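Local coordinates for protein AvrRpt2 (Erwinia amylovora, PDB 6HQZ) that acts as a type III effector of a plant pathogen and probably cleaves host proteins as a papain-like cysteine protease of the C70 family, at residues P9-Q14 against W21-R26; F95-P100 against H105-T110; I119-P124 against P128-P133. One frame throughout, in Å; residues are numbered along the deposited sequence.

In the fold
Contacts 1, 2 and 3 follow one another along the chain, each closing before the next opens. Contact 1 sets the loop 9-14 on helix 19-27, which packs on the antiparallel sheet that contacts 2 and 3 help to build. Contacts 2 and 3 are successive hairpins of that sheet, with centres about 9 Å apart; strands 104-113 and 118-123 are neighbours in it. The centre of contact 1 is about 12 Å from that of contact 2 and about 13 Å from that of contact 3. Trp21 and Cys24 pack on Met106 in contact 2, while Tyr10 and Gln13 reach Asp123 and Pro124 in contact 3. This helix-on-sheet assembly is consistent with a papain-like protease.

Contact 1: P9-Q14 against W21-R26; sequences PYVSQQ and WYACTR
Val11 packs against Ala23 and Arg26 of helix 19-27, and its CG1 methyl does most of the side-chain touching. CG1 points away from the backbone N (chi1 178°), which sets this methyl against both helix residues. It touches the Ala23 methyl, Val11 CG1 to Ala23 CB being 3.9 Å. The same methyl also lies over the middle of one face of the Arg26 guanidinium, with Val11 CG1 4.0 Å from Arg26 CZ. The two side chains cross at about a right angle, and the flat cationic group presents a face to the methyl in van der Waals contact. The arginine chain is bent at chi3 (-16°), which brings its end over Val11. Nearer the arginine's backbone, Val11 CG2 makes a marginal second contact, 4.2 Å from Arg26 CB.

The Ala23 methyl meets backbone atoms of the extended loop as well as Val11 CG1, with Ala23 CB 3.5 Å from Val11 O and 3.9 Å from Ser12 O. No hydrogen bond links the segments; the fit is van der Waals contact, with Arg26 at the exposed margin.

Around this contact, polar bonds tie the loop to the end of strand 118-123: Tyr10 OH to Asp123 O, and the backbone of Gln13 to that of Pro124. The ring of Tyr10 also meets His122 edge-to-face. Cys24 packs on Met106 and Val108 of strand 104-113, and Trp21 on Met94 of strand 93-98. Helix 19-27 is thus held between the 9-14 loop that precedes it and the antiparallel sheet, an arrangement consistent with the papain-like fold.

Contact 2: F95-P100 against H105-T110; sequences FGWQTP and HMSVLT
Phe95 lays its ring against Ser107, and Trp97 reaches the same serine from further along the strand. Phe95 and Ser107 form the buried part. Ser107 CB sits off-centre over the phenylalanine ring, 3.7 Å from Phe95 CZ, while the ring edge faces the backbone of the partner strand at Leu109, with Phe95 CE1 3.7 Å from Leu109 N. With CG between the backbone N and the carbonyl carbon (chi1 64°), the indole of Trp97 leans toward the partner strand and its N-H meets the serine hydroxyl: Trp97 NE1 to Ser107 OG is 3.2 Å, fairly straight at 160° and close to the ring plane. Two backbone pairs, Phe95 with Ser107 and Trp97 with His105, zip the antiparallel hairpin together, and Gly96 lies opposite Met106 in the non-hydrogen-bonded pair between them.

Toward the hairpin's turn, Trp97, Thr99 and His105 are partly exposed. His105 CB and the Thr99 methyl rest over one face of the indole. Even here the approach is close: the threonine crosses the imidazole at about a right angle, Thr99 CG2 lying 3.3 Å from His105 CD2. His105 NE2 hydrogen-bonds to Ser103 OG.

This is the central hairpin of the papain-like domain's antiparallel sheet, flanked by strands 149-152 and 118-123. Met106 and Val108 pack on helix 19-27, whereas on the other face Phe95 meets Phe137 of helix 134-140 edge-to-face.

Contact 3: I119-P124 against P128-P133; sequences IIFHDP and PDLTMP
The Phe121 side chain leans across strand 130-133 and meets Leu130, Thr131 and Met132. Its CB lies near Val108 O of the strand on the other side, and chi1 of 67° then tips the ring back toward strand 130-133. CD1 comes first, with Phe121 CD1 3.6 Å from Leu130 O. Next, CE1 presents the ring edge to the backbone, Phe121 CE1 being 3.6 Å from Met132 N and close to the Thr131 carbonyl carbon. At the tip, CZ touches two side chains: Phe121 CZ is 3.7 Å from Met132 CE, and Leu130 CB stands over one face of the ring in a CH-pi contact. On the far rim CE2 meets Leu130 CD1, which in turn touches Asp123 CB. The methionine sulfur lies obliquely to the ring in a Met-aromatic contact, the two side chains crossing at about a right angle.

The two strands form a beta hairpin, and 130-133 is the outermost strand of the sheet within this chain. Ile119 with Met132 and Phe121 with Leu130 are antiparallel hydrogen-bonded pairs, though the Leu130 N to Phe121 O bond is weak. Ile119 and Met132 also run side by side, Ile119 CG1 lying 3.7 Å from Met132 CG.

At the turn end the chain corners at Pro128 and Asp129, Asp129 having a positive phi (55°). There His122 ND1 takes the N-H of Asp129 (Asp129 N to His122 ND1 3.2 Å), almost exactly in the imidazole plane, while His122 NE2 bonds to Val8 O. Asp129 lies alongside the ring, Asp129 OD1 3.3 Å from His122 CE1, with carboxylate and imidazole planes 52° apart.

Contact 1: P9-Q14 against W21-R26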
# COMPACT_ATOMS: atom_id res chain seq x y z
N PRO A 9 4.73 11.32 -13.48
CA PRO A 9 5.36 11.96 -14.61
C PRO A 9 6.87 12.05 -14.42
O PRO A 9 7.38 12.09 -13.27
CB PRO A 9 4.73 13.35 -14.64
CG PRO A 9 4.21 13.61 -13.26
CD PRO A 9 3.93 12.26 -12.66
N TYR A 10 7.59 11.95 -15.52
CA TYR A 10 9.08 11.93 -15.44
C TYR A 10 9.55 13.35 -15.74
O TYR A 10 9.13 13.91 -16.74
CB TYR A 10 9.64 10.94 -16.47
CG TYR A 10 11.13 11.03 -16.46
CD1 TYR A 10 11.86 10.56 -15.35
CD2 TYR A 10 11.80 11.72 -17.45
CE1 TYR A 10 13.25 10.70 -15.33
CE2 TYR A 10 13.18 11.86 -17.42
CZ TYR A 10 13.89 11.35 -16.37
OH TYR A 10 15.27 11.58 -16.37
N VAL A 11 10.48 13.89 -14.92
CA VAL A 11 11.06 15.19 -15.16
C VAL A 11 12.60 14.98 -15.02
O VAL A 11 13.00 14.37 -14.02
CB VAL A 11 10.55 16.25 -14.12
CG1 VAL A 11 11.21 17.60 -14.34
CG2 VAL A 11 9.01 16.36 -14.17
N SER A 12 13.36 15.40 -16.03
CA SER A 12 14.84 15.34 -16.00
C SER A 12 15.43 16.58 -15.35
O SER A 12 14.84 17.67 -15.37
CB SER A 12 15.39 15.16 -17.42
OG SER A 12 15.07 16.22 -18.30
N GLN A 13 16.62 16.44 -14.76
CA GLN A 13 17.30 17.60 -14.17
C GLN A 13 18.01 18.12 -15.38
O GLN A 13 18.50 17.35 -16.23
CB GLN A 13 18.28 17.20 -13.06
CG GLN A 13 19.49 16.42 -13.50
CD GLN A 13 20.35 15.94 -12.30
OE1 GLN A 13 20.14 14.85 -11.76
NE2 GLN A 13 21.23 16.79 -11.84
N GLN A 14 18.08 19.38 -15.57
CA GLN A 14 18.77 19.64 -16.83
C GLN A 14 20.26 19.91 -16.60
O GLN A 14 21.02 18.94 -16.32
CB GLN A 14 17.95 20.50 -17.77
CG GLN A 14 16.87 19.63 -18.45
CD GLN A 14 17.41 18.69 -19.57
OE1 GLN A 14 18.11 19.13 -20.50
NE2 GLN A 14 17.05 17.42 -19.50
N TRP A 21 16.75 18.12 -7.15
CA TRP A 21 15.69 18.56 -6.21
C TRP A 21 14.42 19.07 -6.96
O TRP A 21 13.25 18.72 -6.61
CB TRP A 21 16.23 19.59 -5.23
CG TRP A 21 15.12 20.41 -4.50
CD1 TRP A 21 14.57 21.59 -4.90
CD2 TRP A 21 14.47 20.04 -3.30
NE1 TRP A 21 13.60 21.98 -3.99
CE2 TRP A 21 13.54 21.06 -2.98
CE3 TRP A 21 14.63 18.99 -2.42
CZ2 TRP A 21 12.73 21.02 -1.86
CZ3 TRP A 21 13.82 18.94 -1.29
CH2 TRP A 21 12.89 19.94 -1.03
N TYR A 22 14.65 19.93 -7.94
CA TYR A 22 13.51 20.56 -8.61
C TYR A 22 12.78 19.52 -9.43
O TYR A 22 11.53 19.51 -9.44
CB TYR A 22 13.91 21.77 -9.45
CG TYR A 22 14.52 22.84 -8.58
CD1 TYR A 22 13.71 23.67 -7.80
CD2 TYR A 22 15.90 23.03 -8.51
CE1 TYR A 22 14.24 24.67 -7.00
CE2 TYR A 22 16.45 24.03 -7.70
CZ TYR A 22 15.60 24.85 -6.96
OH TYR A 22 16.09 25.81 -6.16
N ALA A 23 13.55 18.65 -10.07
CA ALA A 23 12.93 17.59 -10.84
C ALA A 23 12.09 16.64 -9.97
O ALA A 23 10.94 16.33 -10.35
CB ALA A 23 13.94 16.81 -11.65
N CYS A 24 12.65 16.18 -8.84
CA CYS A 24 11.96 15.25 -7.97
C CYS A 24 10.69 15.91 -7.37
O CYS A 24 9.66 15.28 -7.31
CB CYS A 24 12.90 14.71 -6.86
SG CYS A 24 14.16 13.60 -7.53
N THR A 25 10.80 17.13 -6.91
CA THR A 25 9.65 17.77 -6.29
C THR A 25 8.54 17.99 -7.37
O THR A 25 7.38 17.71 -7.06
CB THR A 25 10.00 19.07 -5.55
OG1 THR A 25 10.71 19.93 -6.43
CG2 THR A 25 10.79 18.81 -4.36
N ARG A 26 8.92 18.31 -8.62
CA ARG A 26 7.98 18.40 -9.75
C ARG A 26 7.32 17.04 -10.07
O ARG A 26 6.09 16.98 -10.29
CB ARG A 26 8.58 19.04 -11.03
CG ARG A 26 7.56 19.77 -11.90
CD ARG A 26 8.13 20.80 -12.91
NE ARG A 26 9.52 21.14 -12.60
CZ ARG A 26 10.49 21.40 -13.48
NH1 ARG A 26 10.24 21.43 -14.78
NH2 ARG A 26 11.71 21.65 -13.02

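Contact 2: F95-P100 against H105-T110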
# COMPACT_ATOMS: atom_id res chain seq x y z
N PHE A 95 13.84 10.21 -2.60
CA PHE A 95 14.89 9.68 -1.73
C PHE A 95 16.27 10.14 -2.15
O PHE A 95 16.64 10.25 -3.34
CB PHE A 95 14.84 8.14 -1.62
CG PHE A 95 15.20 7.40 -2.86
CD1 PHE A 95 14.23 7.18 -3.81
CD2 PHE A 95 16.43 6.84 -3.04
CE1 PHE A 95 14.49 6.44 -4.94
CE2 PHE A 95 16.70 6.07 -4.16
CZ PHE A 95 15.74 5.89 -5.12
N GLY A 96 17.06 10.37 -1.10
CA GLY A 96 18.47 10.71 -1.19
C GLY A 96 19.28 9.47 -1.07
O GLY A 96 19.04 8.68 -0.16
N TRP A 97 20.30 9.31 -1.93
CA TRP A 97 21.15 8.12 -1.89
C TRP A 97 22.51 8.36 -2.42
O TRP A 97 22.74 9.31 -3.15
CB TRP A 97 20.51 6.95 -2.64
CG TRP A 97 20.33 7.16 -4.10
CD1 TRP A 97 19.41 7.96 -4.73
CD2 TRP A 97 21.04 6.46 -5.15
NE1 TRP A 97 19.53 7.80 -6.09
CE2 TRP A 97 20.47 6.86 -6.37
CE3 TRP A 97 22.04 5.49 -5.16
CZ2 TRP A 97 20.91 6.39 -7.57
CZ3 TRP A 97 22.46 4.97 -6.39
CH2 TRP A 97 21.91 5.45 -7.57
N GLN A 98 23.45 7.53 -2.00
CA GLN A 98 24.82 7.75 -2.34
C GLN A 98 25.28 6.73 -3.39
O GLN A 98 25.13 5.52 -3.20
CB GLN A 98 25.71 7.72 -1.09
CG GLN A 98 27.15 8.14 -1.35
CD GLN A 98 28.04 8.13 -0.11
OE1 GLN A 98 27.80 7.37 0.80
NE2 GLN A 98 29.03 9.00 -0.09
N THR A 99 25.93 7.21 -4.44
CA THR A 99 26.30 6.31 -5.49
C THR A 99 27.62 5.66 -5.18
O THR A 99 28.42 6.15 -4.35
CB THR A 99 26.36 7.02 -6.87
OG1 THR A 99 27.32 8.09 -6.84
CG2 THR A 99 25.03 7.53 -7.27
N PRO A 100 27.90 4.56 -5.89
CA PRO A 100 29.19 3.99 -5.76
C PRO A 100 30.32 4.97 -5.96
O PRO A 100 31.26 4.97 -5.22
CB PRO A 100 29.22 2.96 -6.91
CG PRO A 100 27.82 2.46 -6.95
CD PRO A 100 27.00 3.68 -6.68
N HIS A 105 22.66 11.85 -4.65
CA HIS A 105 21.63 12.08 -5.67
C HIS A 105 20.23 11.97 -5.09
O HIS A 105 20.02 11.32 -4.06
CB HIS A 105 21.80 11.04 -6.82
CG HIS A 105 23.09 11.18 -7.52
ND1 HIS A 105 23.24 11.96 -8.64
CD2 HIS A 105 24.34 10.79 -7.16
CE1 HIS A 105 24.50 11.94 -9.02
NE2 HIS A 105 25.20 11.27 -8.12
N MET A 106 19.24 12.51 -5.81
CA MET A 106 17.87 12.36 -5.46
C MET A 106 17.14 11.71 -6.59
O MET A 106 17.40 12.04 -7.75
CB MET A 106 17.27 13.72 -5.20
CG MET A 106 17.66 14.39 -3.94
SD MET A 106 16.91 16.01 -3.90
CE MET A 106 15.20 15.51 -3.75
N SER A 107 16.22 10.79 -6.24
CA SER A 107 15.43 10.06 -7.22
C SER A 107 14.07 9.87 -6.67
O SER A 107 13.81 10.14 -5.49
CB SER A 107 16.07 8.71 -7.52
OG SER A 107 17.33 8.87 -8.17
N VAL A 108 13.15 9.41 -7.52
CA VAL A 108 11.78 9.21 -7.10
C VAL A 108 11.36 7.79 -7.17
O VAL A 108 11.35 7.22 -8.27
CB VAL A 108 10.79 10.05 -7.97
CG1 VAL A 108 9.35 9.74 -7.49
CG2 VAL A 108 11.10 11.54 -7.83
N LEU A 109 11.04 7.23 -6.00
CA LEU A 109 10.55 5.87 -5.84
C LEU A 109 9.12 5.82 -6.34
O LEU A 109 8.28 6.62 -5.87
CB LEU A 109 10.54 5.43 -4.39
CG LEU A 109 10.14 3.98 -4.16
CD1 LEU A 109 11.07 2.94 -4.83
CD2 LEU A 109 10.08 3.83 -2.65
N THR A 110 8.85 4.89 -7.23
CA THR A 110 7.47 4.74 -7.82
C THR A 110 6.79 3.37 -7.65
O THR A 110 5.55 3.27 -7.81
CB THR A 110 7.45 5.06 -9.31
OG1 THR A 110 8.16 4.01 -10.04
CG2 THR A 110 8.02 6.47 -9.54

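Contact 3: I119-P124 against P128-P133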
# COMPACT_ATOMS: atom_id res chain seq x y z
N ILE A 119 13.60 -1.99 -6.59
CA ILE A 119 12.77 -0.81 -6.54
C ILE A 119 12.73 -0.22 -7.92
O ILE A 119 13.64 -0.40 -8.69
CB ILE A 119 13.27 0.24 -5.56
CG1 ILE A 119 14.68 0.74 -5.94
CG2 ILE A 119 13.33 -0.41 -4.18
CD1 ILE A 119 14.91 2.13 -5.39
N ILE A 120 11.64 0.50 -8.18
CA ILE A 120 11.43 1.13 -9.45
C ILE A 120 11.43 2.63 -9.19
O ILE A 120 10.72 3.11 -8.34
CB ILE A 120 10.06 0.75 -10.07
CG1 ILE A 120 9.90 -0.79 -10.08
CG2 ILE A 120 9.97 1.31 -11.44
CD1 ILE A 120 8.54 -1.28 -10.49
N PHE A 121 12.21 3.37 -9.99
CA PHE A 121 12.40 4.78 -9.69
C PHE A 121 12.71 5.57 -10.93
O PHE A 121 13.28 5.06 -11.91
CB PHE A 121 13.51 4.98 -8.64
CG PHE A 121 14.88 4.61 -9.10
CD1 PHE A 121 15.29 3.26 -9.15
CD2 PHE A 121 15.78 5.60 -9.49
CE1 PHE A 121 16.59 2.94 -9.57
CE2 PHE A 121 17.09 5.28 -9.89
CZ PHE A 121 17.50 3.97 -9.98
N HIS A 122 12.30 6.84 -10.87
CA HIS A 122 12.61 7.84 -11.86
C HIS A 122 13.91 8.51 -11.39
O HIS A 122 13.95 9.08 -10.32
CB HIS A 122 11.57 8.96 -11.92
CG HIS A 122 10.30 8.58 -12.61
ND1 HIS A 122 10.20 7.46 -13.42
CD2 HIS A 122 9.09 9.18 -12.65
CE1 HIS A 122 8.96 7.37 -13.88
NE2 HIS A 122 8.29 8.44 -13.47
N ASP A 123 14.90 8.54 -12.27
CA ASP A 123 16.21 9.16 -11.99
C ASP A 123 16.33 10.40 -12.89
O ASP A 123 16.39 10.29 -14.12
CB ASP A 123 17.31 8.18 -12.29
CG ASP A 123 18.70 8.69 -11.86
OD1 ASP A 123 19.07 9.82 -12.18
OD2 ASP A 123 19.45 7.93 -11.30
N PRO A 124 16.33 11.59 -12.30
CA PRO A 124 16.35 12.78 -13.07
C PRO A 124 17.56 12.91 -14.02
O PRO A 124 17.56 13.78 -14.93
CB PRO A 124 16.41 13.90 -12.01
CG PRO A 124 16.05 13.29 -10.72
CD PRO A 124 16.21 11.81 -10.86
N PRO A 128 13.45 7.57 -16.82
CA PRO A 128 12.32 7.02 -16.11
C PRO A 128 12.38 5.51 -15.89
O PRO A 128 12.94 4.81 -16.68
CB PRO A 128 11.11 7.31 -17.06
CG PRO A 128 11.71 7.44 -18.39
CD PRO A 128 13.11 7.96 -18.19
N ASP A 129 11.67 5.04 -14.87
CA ASP A 129 11.33 3.62 -14.70
C ASP A 129 12.59 2.73 -14.70
O ASP A 129 12.59 1.63 -15.21
CB ASP A 129 10.33 3.16 -15.77
CG ASP A 129 9.04 3.92 -15.66
OD1 ASP A 129 8.64 4.17 -14.51
OD2 ASP A 129 8.45 4.26 -16.67
N LEU A 130 13.65 3.24 -14.11
CA LEU A 130 14.81 2.39 -13.82
C LEU A 130 14.46 1.46 -12.63
O LEU A 130 13.51 1.70 -11.85
CB LEU A 130 16.02 3.19 -13.44
CG LEU A 130 16.52 4.31 -14.38
CD1 LEU A 130 17.84 4.93 -13.83
CD2 LEU A 130 16.61 3.86 -15.83
N THR A 131 15.24 0.40 -12.48
CA THR A 131 15.19 -0.33 -11.21
C THR A 131 16.60 -0.47 -10.66
O THR A 131 17.53 -0.50 -11.42
CB THR A 131 14.59 -1.75 -11.33
OG1 THR A 131 15.51 -2.68 -11.96
CG2 THR A 131 13.30 -1.73 -12.13
N MET A 132 16.68 -0.66 -9.37
CA MET A 132 17.89 -1.12 -8.73
C MET A 132 17.56 -2.18 -7.71
O MET A 132 16.46 -2.17 -7.16
CB MET A 132 18.69 0.04 -8.06
CG MET A 132 18.30 0.51 -6.71
SD MET A 132 19.27 1.73 -5.76
CE MET A 132 18.98 3.21 -6.73
N PRO A 133 18.54 -3.01 -7.35
CA PRO A 133 18.23 -3.98 -6.33
C PRO A 133 17.81 -3.34 -5.02
O PRO A 133 18.37 -2.31 -4.58
CB PRO A 133 19.54 -4.74 -6.14
CG PRO A 133 20.28 -4.51 -7.42
CD PRO A 133 19.93 -3.12 -7.79